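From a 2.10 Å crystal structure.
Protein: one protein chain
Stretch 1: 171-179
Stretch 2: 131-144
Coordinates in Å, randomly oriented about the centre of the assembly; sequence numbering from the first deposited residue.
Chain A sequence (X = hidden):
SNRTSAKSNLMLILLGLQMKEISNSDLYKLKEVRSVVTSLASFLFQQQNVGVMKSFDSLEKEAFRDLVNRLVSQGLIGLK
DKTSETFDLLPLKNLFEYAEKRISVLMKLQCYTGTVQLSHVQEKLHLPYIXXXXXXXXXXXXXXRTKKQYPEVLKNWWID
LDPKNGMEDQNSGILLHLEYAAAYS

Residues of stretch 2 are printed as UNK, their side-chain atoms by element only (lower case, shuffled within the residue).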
# COMPACT_ATOMS: atom_id res chain seq x y z
N ASN A 171 13.26 -9.61 6.06
CA ASN A 171 12.24 -10.59 5.72
C ASN A 171 11.57 -11.06 7.01
O ASN A 171 10.53 -11.73 6.98
CB ASN A 171 12.86 -11.78 4.97
CG ASN A 171 11.82 -12.66 4.31
OD1 ASN A 171 10.62 -12.36 4.35
ND2 ASN A 171 12.27 -13.74 3.68
N SER A 172 12.18 -10.73 8.14
CA SER A 172 11.61 -11.11 9.42
C SER A 172 10.92 -9.87 9.99
O SER A 172 10.13 -9.96 10.92
CB SER A 172 12.70 -11.61 10.39
OG SER A 172 13.49 -10.54 10.88
N GLY A 173 11.23 -8.71 9.41
CA GLY A 173 10.62 -7.48 9.88
C GLY A 173 11.28 -6.21 9.37
O GLY A 173 12.17 -6.25 8.52
N ILE A 174 10.81 -5.07 9.88
CA ILE A 174 11.35 -3.78 9.48
C ILE A 174 11.77 -3.02 10.73
O ILE A 174 11.37 -3.36 11.85
CB ILE A 174 10.30 -2.95 8.68
CG1 ILE A 174 9.09 -2.62 9.56
CG2 ILE A 174 9.84 -3.74 7.45
CD1 ILE A 174 8.06 -1.75 8.85
N LEU A 175 12.59 -2.00 10.54
CA LEU A 175 13.08 -1.20 11.64
C LEU A 175 12.68 0.25 11.37
O LEU A 175 13.09 0.85 10.37
CB LEU A 175 14.61 -1.34 11.74
CG LEU A 175 15.35 -0.77 12.95
CD1 LEU A 175 14.95 -1.55 14.19
CD2 LEU A 175 16.87 -0.84 12.73
N LEU A 176 11.86 0.80 12.26
CA LEU A 176 11.41 2.18 12.12
C LEU A 176 12.33 3.16 12.84
O LEU A 176 12.66 2.96 14.01
CB LEU A 176 9.99 2.32 12.67
CG LEU A 176 8.92 1.36 12.14
CD1 LEU A 176 7.65 1.54 12.96
CD2 LEU A 176 8.64 1.62 10.65
N HIS A 177 12.76 4.20 12.14
CA HIS A 177 13.60 5.23 12.73
C HIS A 177 12.79 6.50 12.76
O HIS A 177 12.24 6.92 11.74
CB HIS A 177 14.87 5.48 11.90
CG HIS A 177 15.81 4.32 11.87
ND1 HIS A 177 15.78 3.35 10.88
CD2 HIS A 177 16.80 3.96 12.72
CE1 HIS A 177 16.71 2.45 11.13
NE2 HIS A 177 17.34 2.79 12.24
N LEU A 178 12.69 7.12 13.93
CA LEU A 178 11.93 8.35 14.07
C LEU A 178 12.80 9.45 14.69
O LEU A 178 13.53 9.20 15.65
CB LEU A 178 10.69 8.12 14.96
CG LEU A 178 9.76 6.97 14.55
CD1 LEU A 178 8.65 6.78 15.60
CD2 LEU A 178 9.16 7.27 13.17
N GLU A 179 12.74 10.64 14.11
CA GLU A 179 13.49 11.77 14.63
C GLU A 179 12.43 12.80 15.03
O GLU A 179 11.52 13.09 14.25
CB GLU A 179 14.43 12.35 13.57
CG GLU A 179 15.11 13.65 14.01
CD GLU A 179 16.10 14.18 12.98
OE1 GLU A 179 15.82 14.11 11.77
OE2 GLU A 179 17.16 14.70 13.40
N UNK A 131 3.47 -9.54 3.22
CA UNK A 131 4.91 -9.62 3.05
C UNK A 131 5.57 -8.39 3.66
O UNK A 131 4.89 -7.42 4.00
c UNK A 131 5.30 -9.67 1.57
c UNK A 131 4.60 -10.84 0.86
o UNK A 131 4.93 -8.43 0.94
N UNK A 132 6.89 -8.42 3.78
CA UNK A 132 7.60 -7.28 4.35
C UNK A 132 7.51 -6.06 3.43
O UNK A 132 7.42 -4.93 3.92
c UNK A 132 9.08 -7.64 4.65
c UNK A 132 9.15 -8.81 5.65
o UNK A 132 9.75 -8.02 3.45
N UNK A 133 7.52 -6.27 2.12
CA UNK A 133 7.41 -5.14 1.19
C UNK A 133 6.04 -4.48 1.33
O UNK A 133 5.91 -3.27 1.19
c UNK A 133 7.62 -5.58 -0.26
n UNK A 133 9.17 -7.15 -1.28
c UNK A 133 9.04 -6.07 -0.51
o UNK A 133 10.00 -5.48 -0.02
N UNK A 134 5.02 -5.29 1.59
CA UNK A 134 3.69 -4.74 1.76
C UNK A 134 3.62 -3.90 3.02
O UNK A 134 3.08 -2.79 3.01
N UNK A 135 4.18 -4.41 4.12
CA UNK A 135 4.18 -3.69 5.39
C UNK A 135 4.99 -2.40 5.27
O UNK A 135 4.63 -1.38 5.84
c UNK A 135 4.75 -4.55 6.53
c UNK A 135 3.76 -5.66 6.87
c UNK A 135 4.25 -6.62 7.92
c UNK A 135 4.98 -3.71 7.76
N UNK A 136 6.09 -2.46 4.52
CA UNK A 136 6.91 -1.27 4.31
C UNK A 136 6.09 -0.17 3.63
O UNK A 136 6.12 0.97 4.05
c UNK A 136 8.15 -1.59 3.43
c UNK A 136 8.81 -0.29 2.96
c UNK A 136 9.14 -2.44 4.21
N UNK A 137 5.35 -0.51 2.58
CA UNK A 137 4.58 0.52 1.91
C UNK A 137 3.46 1.08 2.78
O UNK A 137 3.15 2.27 2.70
c UNK A 137 4.03 0.02 0.56
c UNK A 137 5.15 -0.20 -0.46
o UNK A 137 6.22 0.44 -0.31
o UNK A 137 4.97 -1.00 -1.41
N UNK A 138 2.87 0.26 3.64
CA UNK A 138 1.83 0.78 4.51
C UNK A 138 2.43 1.77 5.51
O UNK A 138 1.90 2.88 5.69
c UNK A 138 0.12 0.23 6.30
c UNK A 138 0.32 -1.22 4.27
c UNK A 138 1.09 -0.36 5.27
N UNK A 139 3.55 1.40 6.13
CA UNK A 139 4.19 2.29 7.09
C UNK A 139 4.72 3.58 6.44
O UNK A 139 4.63 4.65 7.05
c UNK A 139 4.81 0.80 9.06
c UNK A 139 4.27 0.72 11.44
c UNK A 139 4.29 -0.48 8.92
c UNK A 139 4.80 1.39 10.33
c UNK A 139 3.76 -1.17 10.03
c UNK A 139 3.75 -0.56 11.29
c UNK A 139 5.31 1.57 7.86
N UNK A 140 5.25 3.49 5.22
CA UNK A 140 5.73 4.69 4.54
C UNK A 140 4.59 5.70 4.38
O UNK A 140 4.75 6.89 4.67
c UNK A 140 9.79 3.12 1.89
c UNK A 140 8.31 3.50 1.83
n UNK A 140 10.33 2.79 0.54
c UNK A 140 6.32 4.34 3.17
c UNK A 140 7.75 3.80 3.22
N UNK A 141 3.44 5.23 3.91
CA UNK A 141 2.28 6.09 3.73
C UNK A 141 1.79 6.71 5.05
O UNK A 141 1.47 7.90 5.10
o UNK A 141 1.79 7.63 0.63
c UNK A 141 0.89 5.70 1.64
c UNK A 141 0.94 7.21 1.42
o UNK A 141 0.14 7.96 2.04
c UNK A 141 1.13 5.33 3.08
N UNK A 142 1.71 5.90 6.10
CA UNK A 142 1.27 6.41 7.39
C UNK A 142 2.27 7.43 7.93
O UNK A 142 1.88 8.49 8.42
c UNK A 142 1.12 5.27 8.39
s UNK A 142 -0.24 4.17 7.99
N UNK A 143 3.56 7.12 7.82
CA UNK A 143 4.59 8.04 8.31
C UNK A 143 4.55 9.35 7.54
O UNK A 143 4.74 10.42 8.11
c UNK A 143 7.41 5.45 9.01
c UNK A 143 6.34 7.01 10.66
c UNK A 143 6.19 6.31 9.31
c UNK A 143 5.97 7.38 8.23
N UNK A 144 4.29 9.25 6.24
CA UNK A 144 4.21 10.43 5.38
C UNK A 144 3.06 11.32 5.89
O UNK A 144 3.22 12.54 6.03
n UNK A 144 3.81 10.94 -1.02
c UNK A 144 3.75 11.50 0.37
c UNK A 144 3.95 11.07 2.87
c UNK A 144 3.95 9.98 3.93
c UNK A 144 3.88 10.44 1.47
O HOH W 1 8.24 -11.25 3.06

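Position 131 has three side-chain atoms, one carbon bearing an oxygen and a carbon, and nothing on the strand side lies within reach: Thr 131. It sits at the N-cap, where its OG1 accepts from the backbone N of position 134 at 3.2 Å and so closes the open first turn.

Position 132 repeats that pattern, but its CB points toward the other stretch, and its terminal carbon lies 3.5 Å from Asn 171 O: Thr 132, turning its methyl, CG2, to the loop before the strand. A water accepts from Thr 132 N (3.2 Å) and donates to Asn 171 OD1 (2.9 Å), tying the exposed end together.

At 133, two carbons lead to one oxygen and one nitrogen, exposed and without contact: Asn 133. Position 134 has no side-chain atoms: Gly 134, buried, and the donor to the cap.

Position 135 has four carbons, forked at the first with one arm two carbons long: Ile 135. Its CG2 meets Ile 174 CD1 at 3.8 Å. Position 136 has one carbon carrying two more: Val 136, set sideways, yet its CG2 reaches Ile 174 CG2 at 3.6 Å.

Two carbons ending in two oxygens make 137 Asp 137, and a three-carbon fork makes 138 Val 138; neither touches the strand.

At 139 one carbon carries a six-carbon ring, which lies obliquely to two strand methyls: Phe 139. Its CD1 is 4.0 Å from Ile 174 CD1, and its CE2 is 3.8 Å from Leu 176 CD1, so one ring serves two strand residues.

Position 140, four carbons in a row ending in nitrogen, is Lys 140, exposed; 141, three carbons with two oxygens on the third, is Glu 141; 142, one carbon and a sulfur, is Cys 142. All three miss the strand.

Position 143 has four carbons forked at the second: Leu 143. Its CD2 lies 3.8 Å from Leu 178 CD2, and its CD1 4.3 Å from Leu 176 CD2. Position 144 is another unbranched chain of four carbons and a nitrogen, out of reach: Lys 144.

The rule is periodicity matched to periodicity. The strand offers alternate residues, Ile 174, Leu 176 and Leu 178; the helix answers with Ile 135, Val 136, Phe 139 and Leu 143, where 135, 139 and 143 recur every fourth residue and 136 lies beside 135, while Thr 132 meets the loop at Asn 171. A 26° angle between their directions keeps the two running together, with axes 8.6 Å apart at closest. No direct hydrogen bond crosses; apolar packing joins the elements, with the water bridge at one end.

Stretch 2 131-144: TTNGIVDVFKECLK
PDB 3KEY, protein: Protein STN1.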